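Local coordinates for protein RNA-dependent RNA Polymerase (PDB 6TZ0) that copies viral RNA as an RNA-directed RNA polymerase, probably making plus strands by conservative transcription and complementary minus strands during genome replication, at residues Y870-M884 / P1012-F1024. Sequence-based numbering, arbitrary orientation.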
loop_
_atom_site.group_PDB
_atom_site.type_symbol
_atom_site.label_atom_id
_atom_site.label_comp_id
_atom_site.label_asym_id
_atom_site.label_seq_id
_atom_site.Cartn_x
_atom_site.Cartn_y
_atom_site.Cartn_z
ATOM N N TYR A 870 -4.021 4.962 36.118
ATOM C CA TYR A 870 -3.143 5.685 37.027
ATOM C C TYR A 870 -3.542 7.152 37.167
ATOM O O TYR A 870 -3.120 7.810 38.123
ATOM C CB TYR A 870 -1.692 5.539 36.553
ATOM C CG TYR A 870 -0.657 6.157 37.463
ATOM C CD1 TYR A 870 -0.419 5.634 38.726
ATOM C CD2 TYR A 870 0.100 7.245 37.048
ATOM C CE1 TYR A 870 0.522 6.190 39.560
ATOM C CE2 TYR A 870 1.055 7.805 37.873
ATOM C CZ TYR A 870 1.259 7.271 39.130
ATOM O OH TYR A 870 2.207 7.824 39.958
ATOM N N LYS A 871 -4.387 7.666 36.272
ATOM C CA LYS A 871 -4.869 9.037 36.393
ATOM C C LYS A 871 -5.893 9.204 37.514
ATOM O O LYS A 871 -6.202 10.337 37.894
ATOM C CB LYS A 871 -5.467 9.494 35.064
ATOM C CG LYS A 871 -4.466 9.570 33.937
ATOM C CD LYS A 871 -3.429 10.635 34.211
ATOM C CE LYS A 871 -4.038 12.012 34.106
ATOM N NZ LYS A 871 -3.021 13.075 34.302
ATOM N N ARG A 872 -6.421 8.102 38.055
ATOM C CA ARG A 872 -7.381 8.183 39.151
ATOM C C ARG A 872 -6.710 8.570 40.466
ATOM O O ARG A 872 -7.380 9.068 41.376
ATOM C CB ARG A 872 -8.127 6.848 39.265
ATOM C CG ARG A 872 -9.296 6.840 40.227
ATOM C CD ARG A 872 -10.107 5.576 40.181
ATOM N NE ARG A 872 -11.100 5.585 41.252
ATOM C CZ ARG A 872 -12.299 6.149 41.160
ATOM N NH1 ARG A 872 -13.126 6.107 42.192
ATOM N NH2 ARG A 872 -12.677 6.745 40.039
ATOM N N ARG A 873 -5.389 8.419 40.558
ATOM C CA ARG A 873 -4.660 8.780 41.765
ATOM C C ARG A 873 -4.625 10.290 41.995
ATOM O O ARG A 873 -4.348 10.729 43.117
ATOM C CB ARG A 873 -3.245 8.201 41.672
ATOM C CG ARG A 873 -2.426 8.214 42.946
ATOM C CD ARG A 873 -1.089 7.553 42.730
ATOM N NE ARG A 873 -0.270 7.613 43.931
ATOM C CZ ARG A 873 0.590 8.590 44.195
ATOM N NH1 ARG A 873 0.749 9.585 43.339
ATOM N NH2 ARG A 873 1.294 8.569 45.312
ATOM N N LEU A 874 -4.926 11.096 40.974
ATOM C CA LEU A 874 -4.982 12.542 41.163
ATOM C C LEU A 874 -6.159 12.948 42.043
ATOM O O LEU A 874 -6.070 13.946 42.769
ATOM C CB LEU A 874 -5.057 13.240 39.807
ATOM C CG LEU A 874 -4.937 14.764 39.794
ATOM C CD1 LEU A 874 -3.565 15.182 40.283
ATOM C CD2 LEU A 874 -5.219 15.312 38.414
ATOM N N LEU A 875 -7.246 12.166 42.015
ATOM C CA LEU A 875 -8.390 12.403 42.894
ATOM C C LEU A 875 -8.004 12.291 44.360
ATOM O O LEU A 875 -8.536 13.021 45.203
ATOM C CB LEU A 875 -9.499 11.395 42.600
ATOM C CG LEU A 875 -10.160 11.326 41.229
ATOM C CD1 LEU A 875 -11.112 10.140 41.193
ATOM C CD2 LEU A 875 -10.890 12.609 40.918
ATOM N N TYR A 876 -7.083 11.390 44.676
ATOM C CA TYR A 876 -6.619 11.195 46.037
ATOM C C TYR A 876 -5.456 12.106 46.382
ATOM O O TYR A 876 -5.298 12.481 47.547
ATOM C CB TYR A 876 -6.220 9.734 46.228
ATOM C CG TYR A 876 -7.388 8.790 46.132
ATOM C CD1 TYR A 876 -8.173 8.521 47.241
ATOM C CD2 TYR A 876 -7.725 8.191 44.927
ATOM C CE1 TYR A 876 -9.246 7.662 47.162
ATOM C CE2 TYR A 876 -8.801 7.336 44.836
ATOM C CZ TYR A 876 -9.556 7.077 45.958
ATOM O OH TYR A 876 -10.631 6.229 45.887
ATOM N N ASP A 877 -4.650 12.475 45.386
ATOM C CA ASP A 877 -3.557 13.414 45.603
ATOM C C ASP A 877 -4.086 14.806 45.927
ATOM O O ASP A 877 -3.503 15.517 46.751
ATOM C CB ASP A 877 -2.656 13.448 44.367
ATOM C CG ASP A 877 -1.308 14.091 44.632
ATOM O OD1 ASP A 877 -1.014 14.441 45.792
ATOM O OD2 ASP A 877 -0.535 14.257 43.666
ATOM N N VAL A 878 -5.196 15.209 45.299
ATOM C CA VAL A 878 -5.820 16.484 45.654
ATOM C C VAL A 878 -6.422 16.418 47.060
ATOM O O VAL A 878 -6.407 17.409 47.802
ATOM C CB VAL A 878 -6.849 16.869 44.567
ATOM C CG1 VAL A 878 -7.656 18.091 44.945
ATOM C CG2 VAL A 878 -6.135 17.164 43.272
ATOM N N SER A 879 -6.859 15.234 47.490
ATOM C CA SER A 879 -7.467 15.029 48.799
ATOM C C SER A 879 -6.451 14.911 49.946
ATOM O O SER A 879 -6.844 14.434 51.019
ATOM C CB SER A 879 -8.351 13.781 48.773
ATOM O OG SER A 879 -9.412 13.934 47.851
ATOM N N ASN A 880 -5.197 15.336 49.737
ATOM C CA ASN A 880 -4.112 15.341 50.728
ATOM C C ASN A 880 -3.856 13.928 51.262
ATOM O O ASN A 880 -4.160 13.581 52.403
ATOM C CB ASN A 880 -4.370 16.339 51.862
ATOM C CG ASN A 880 -3.106 16.684 52.627
ATOM O OD1 ASN A 880 -2.028 16.167 52.338
ATOM N ND2 ASN A 880 -3.230 17.575 53.600
ATOM N N ILE A 881 -3.305 13.124 50.355
ATOM C CA ILE A 881 -3.114 11.692 50.558
ATOM C C ILE A 881 -2.146 11.402 51.709
ATOM O O ILE A 881 -2.272 10.383 52.396
ATOM C CB ILE A 881 -2.661 11.088 49.216
ATOM C CG1 ILE A 881 -2.495 9.578 49.251
ATOM C CG2 ILE A 881 -1.440 11.808 48.681
ATOM C CD1 ILE A 881 -2.394 9.036 47.871
ATOM N N ARG A 882 -1.196 12.305 51.966
ATOM C CA ARG A 882 -0.318 12.163 53.125
ATOM C C ARG A 882 -1.102 12.326 54.424
ATOM O O ARG A 882 -0.941 11.536 55.369
ATOM C CB ARG A 882 0.812 13.193 53.017
ATOM C CG ARG A 882 1.977 13.081 53.997
ATOM C CD ARG A 882 1.775 13.955 55.235
ATOM N NE ARG A 882 1.498 15.346 54.892
ATOM C CZ ARG A 882 0.906 16.210 55.711
ATOM N NH1 ARG A 882 0.520 15.822 56.919
ATOM N NH2 ARG A 882 0.690 17.457 55.321
ATOM N N GLU A 883 -1.957 13.350 54.487
ATOM C CA GLU A 883 -2.839 13.508 55.636
ATOM C C GLU A 883 -3.832 12.361 55.719
ATOM O O GLU A 883 -4.154 11.887 56.813
ATOM C CB GLU A 883 -3.569 14.844 55.568
ATOM C CG GLU A 883 -4.438 15.131 56.772
ATOM C CD GLU A 883 -5.124 16.471 56.695
ATOM O OE1 GLU A 883 -4.919 17.185 55.694
ATOM O OE2 GLU A 883 -5.871 16.808 57.638
ATOM N N MET A 884 -4.274 11.861 54.569
ATOM C CA MET A 884 -5.247 10.780 54.555
ATOM C C MET A 884 -4.632 9.454 54.998
ATOM O O MET A 884 -5.350 8.576 55.488
ATOM C CB MET A 884 -5.872 10.721 53.161
ATOM C CG MET A 884 -6.936 9.682 52.920
ATOM S SD MET A 884 -7.882 10.089 51.450
ATOM C CE MET A 884 -6.612 10.086 50.205
ATOM N N PRO A 1012 -17.874 7.712 43.655
ATOM C CA PRO A 1012 -17.743 6.381 44.255
ATOM C C PRO A 1012 -16.294 5.932 44.339
ATOM O O PRO A 1012 -15.455 6.305 43.516
ATOM C CB PRO A 1012 -18.541 5.487 43.301
ATOM C CG PRO A 1012 -18.441 6.180 41.991
ATOM C CD PRO A 1012 -18.442 7.650 42.299
ATOM N N THR A 1013 -16.004 5.127 45.358
ATOM C CA THR A 1013 -14.713 4.478 45.522
ATOM C C THR A 1013 -14.929 2.974 45.554
ATOM O O THR A 1013 -15.777 2.485 46.306
ATOM C CB THR A 1013 -14.015 4.921 46.810
ATOM O OG1 THR A 1013 -14.787 4.493 47.937
ATOM C CG2 THR A 1013 -13.871 6.430 46.858
ATOM N N MET A 1014 -14.178 2.251 44.744
ATOM C CA MET A 1014 -14.195 0.800 44.817
ATOM C C MET A 1014 -13.346 0.333 45.994
ATOM O O MET A 1014 -12.630 1.128 46.601
ATOM C CB MET A 1014 -13.692 0.210 43.495
ATOM C CG MET A 1014 -12.255 0.517 43.136
ATOM S SD MET A 1014 -11.852 -0.197 41.528
ATOM C CE MET A 1014 -10.159 0.346 41.296
ATOM N N PRO A 1015 -13.439 -0.937 46.406
ATOM C CA PRO A 1015 -12.479 -1.435 47.406
ATOM C C PRO A 1015 -11.061 -1.575 46.880
ATOM O O PRO A 1015 -10.127 -1.643 47.688
ATOM C CB PRO A 1015 -13.056 -2.798 47.800
ATOM C CG PRO A 1015 -14.497 -2.688 47.511
ATOM C CD PRO A 1015 -14.596 -1.843 46.282
ATOM N N ALA A 1016 -10.869 -1.601 45.565
ATOM C CA ALA A 1016 -9.584 -1.902 44.959
ATOM C C ALA A 1016 -8.694 -0.683 44.767
ATOM O O ALA A 1016 -7.497 -0.851 44.526
ATOM C CB ALA A 1016 -9.791 -2.592 43.609
ATOM N N ASP A 1017 -9.224 0.536 44.869
ATOM C CA ASP A 1017 -8.389 1.712 44.676
ATOM C C ASP A 1017 -7.771 2.213 45.979
ATOM O O ASP A 1017 -7.435 3.397 46.085
ATOM C CB ASP A 1017 -9.162 2.819 43.939
ATOM C CG ASP A 1017 -10.353 3.370 44.708
ATOM O OD1 ASP A 1017 -10.649 2.947 45.837
ATOM O OD2 ASP A 1017 -11.024 4.263 44.152
ATOM N N ALA A 1018 -7.638 1.335 46.974
ATOM C CA ALA A 1018 -6.781 1.612 48.117
ATOM C C ALA A 1018 -5.311 1.525 47.747
ATOM O O ALA A 1018 -4.464 2.016 48.498
ATOM C CB ALA A 1018 -7.085 0.643 49.257
ATOM N N LEU A 1019 -4.997 0.921 46.597
ATOM C CA LEU A 1019 -3.627 0.836 46.113
ATOM C C LEU A 1019 -3.073 2.177 45.658
ATOM O O LEU A 1019 -1.864 2.282 45.448
ATOM C CB LEU A 1019 -3.532 -0.160 44.960
ATOM C CG LEU A 1019 -3.778 -1.630 45.291
ATOM C CD1 LEU A 1019 -3.713 -2.479 44.041
ATOM C CD2 LEU A 1019 -2.779 -2.119 46.324
ATOM N N HIS A 1020 -3.911 3.199 45.489
ATOM C CA HIS A 1020 -3.383 4.515 45.167
ATOM C C HIS A 1020 -2.792 5.224 46.375
ATOM O O HIS A 1020 -2.107 6.232 46.198
ATOM C CB HIS A 1020 -4.461 5.415 44.559
ATOM C CG HIS A 1020 -5.020 4.910 43.266
ATOM N ND1 HIS A 1020 -6.204 4.213 43.194
ATOM C CD2 HIS A 1020 -4.543 4.969 42.002
ATOM C CE1 HIS A 1020 -6.446 3.884 41.940
ATOM N NE2 HIS A 1020 -5.452 4.329 41.194
ATOM N N LEU A 1021 -3.012 4.715 47.585
ATOM C CA LEU A 1021 -2.657 5.446 48.799
ATOM C C LEU A 1021 -1.215 5.132 49.198
ATOM O O LEU A 1021 -0.932 4.327 50.084
ATOM C CB LEU A 1021 -3.637 5.117 49.915
ATOM C CG LEU A 1021 -5.091 5.416 49.560
ATOM C CD1 LEU A 1021 -6.022 5.104 50.708
ATOM C CD2 LEU A 1021 -5.234 6.843 49.140
ATOM N N TYR A 1022 -0.291 5.800 48.515
ATOM C CA TYR A 1022 1.128 5.664 48.790
ATOM C C TYR A 1022 1.819 6.987 48.509
ATOM O O TYR A 1022 1.442 7.716 47.591
ATOM C CB TYR A 1022 1.756 4.528 47.967
ATOM C CG TYR A 1022 1.703 4.680 46.466
ATOM C CD1 TYR A 1022 0.623 4.216 45.741
ATOM C CD2 TYR A 1022 2.759 5.242 45.770
ATOM C CE1 TYR A 1022 0.577 4.341 44.372
ATOM C CE2 TYR A 1022 2.722 5.376 44.408
ATOM C CZ TYR A 1022 1.635 4.919 43.715
ATOM O OH TYR A 1022 1.614 5.052 42.351
ATOM N N GLU A 1023 2.840 7.294 49.306
ATOM C CA GLU A 1023 3.587 8.532 49.151
ATOM C C GLU A 1023 5.077 8.296 49.324
ATOM O O GLU A 1023 5.526 7.212 49.696
ATOM C CB GLU A 1023 3.103 9.616 50.117
ATOM C CG GLU A 1023 1.929 10.385 49.573
ATOM C CD GLU A 1023 2.336 11.234 48.379
ATOM O OE1 GLU A 1023 3.471 11.759 48.384
ATOM O OE2 GLU A 1023 1.544 11.359 47.425
ATOM N N PHE A 1024 5.839 9.349 49.045
ATOM C CA PHE A 1024 7.290 9.289 48.950
ATOM C C PHE A 1024 7.871 10.499 49.655
ATOM O O PHE A 1024 7.586 11.636 49.272
ATOM C CB PHE A 1024 7.741 9.257 47.488
ATOM C CG PHE A 1024 7.421 7.979 46.790
ATOM C CD1 PHE A 1024 8.281 6.901 46.867
ATOM C CD2 PHE A 1024 6.236 7.838 46.093
ATOM C CE1 PHE A 1024 7.979 5.718 46.233
ATOM C CE2 PHE A 1024 5.928 6.657 45.464
ATOM C CZ PHE A 1024 6.798 5.597 45.533
#
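Two arginines of 870-884, Arg872 and Arg873, carry most of the polar contact with 1012-1024, each through a chain extended from CG to NE. Arg872 forms a salt bridge to Asp1017, NE to OD2 3.2 Å, and the guanidinium and carboxylate planes lie only 16° apart. That N-H points at the anti lone pair of OD2, whereas the hydroxyl of Tyr876 donates to the same oxygen from above the carboxylate plane (OH to OD2 2.7 Å). Two donors thus grip OD2 from different directions, which would restrict rotation of the carboxylate.

Arg873 makes a cation-pi contact, its CZ sitting 4.0 Å from the centroid of the Tyr1022 ring and 20° off its normal. With CG anti to the backbone N (chi1 -167°), the arm passes His1020, Arg873 CB to His1020 CD2 3.5 Å, before its NE makes a weak bond to the His1020 carbonyl. NH2 forms a longer salt bridge to Glu1023 OE2 (3.5 Å). The Tyr1022 hydroxyl bonds to that of Tyr1139, and Phe1181 stacks on its ring.

Apolar packing centres on Leu1021 CD2, which meets Ile881 CD1 at 3.8 Å and Met884 CE at 3.7 Å.

Backbone pairing of Glu1023 with Val1201 ties strand 1022-1027 to strand 1196-1202; the arginine and leucine contacts join helices 873-878 and 881-886 to the segment leading into it. The carboxylates of Asp1017 and Glu1023 probably offset part of the arginine charge, and main-chain carbonyls help to solvate it.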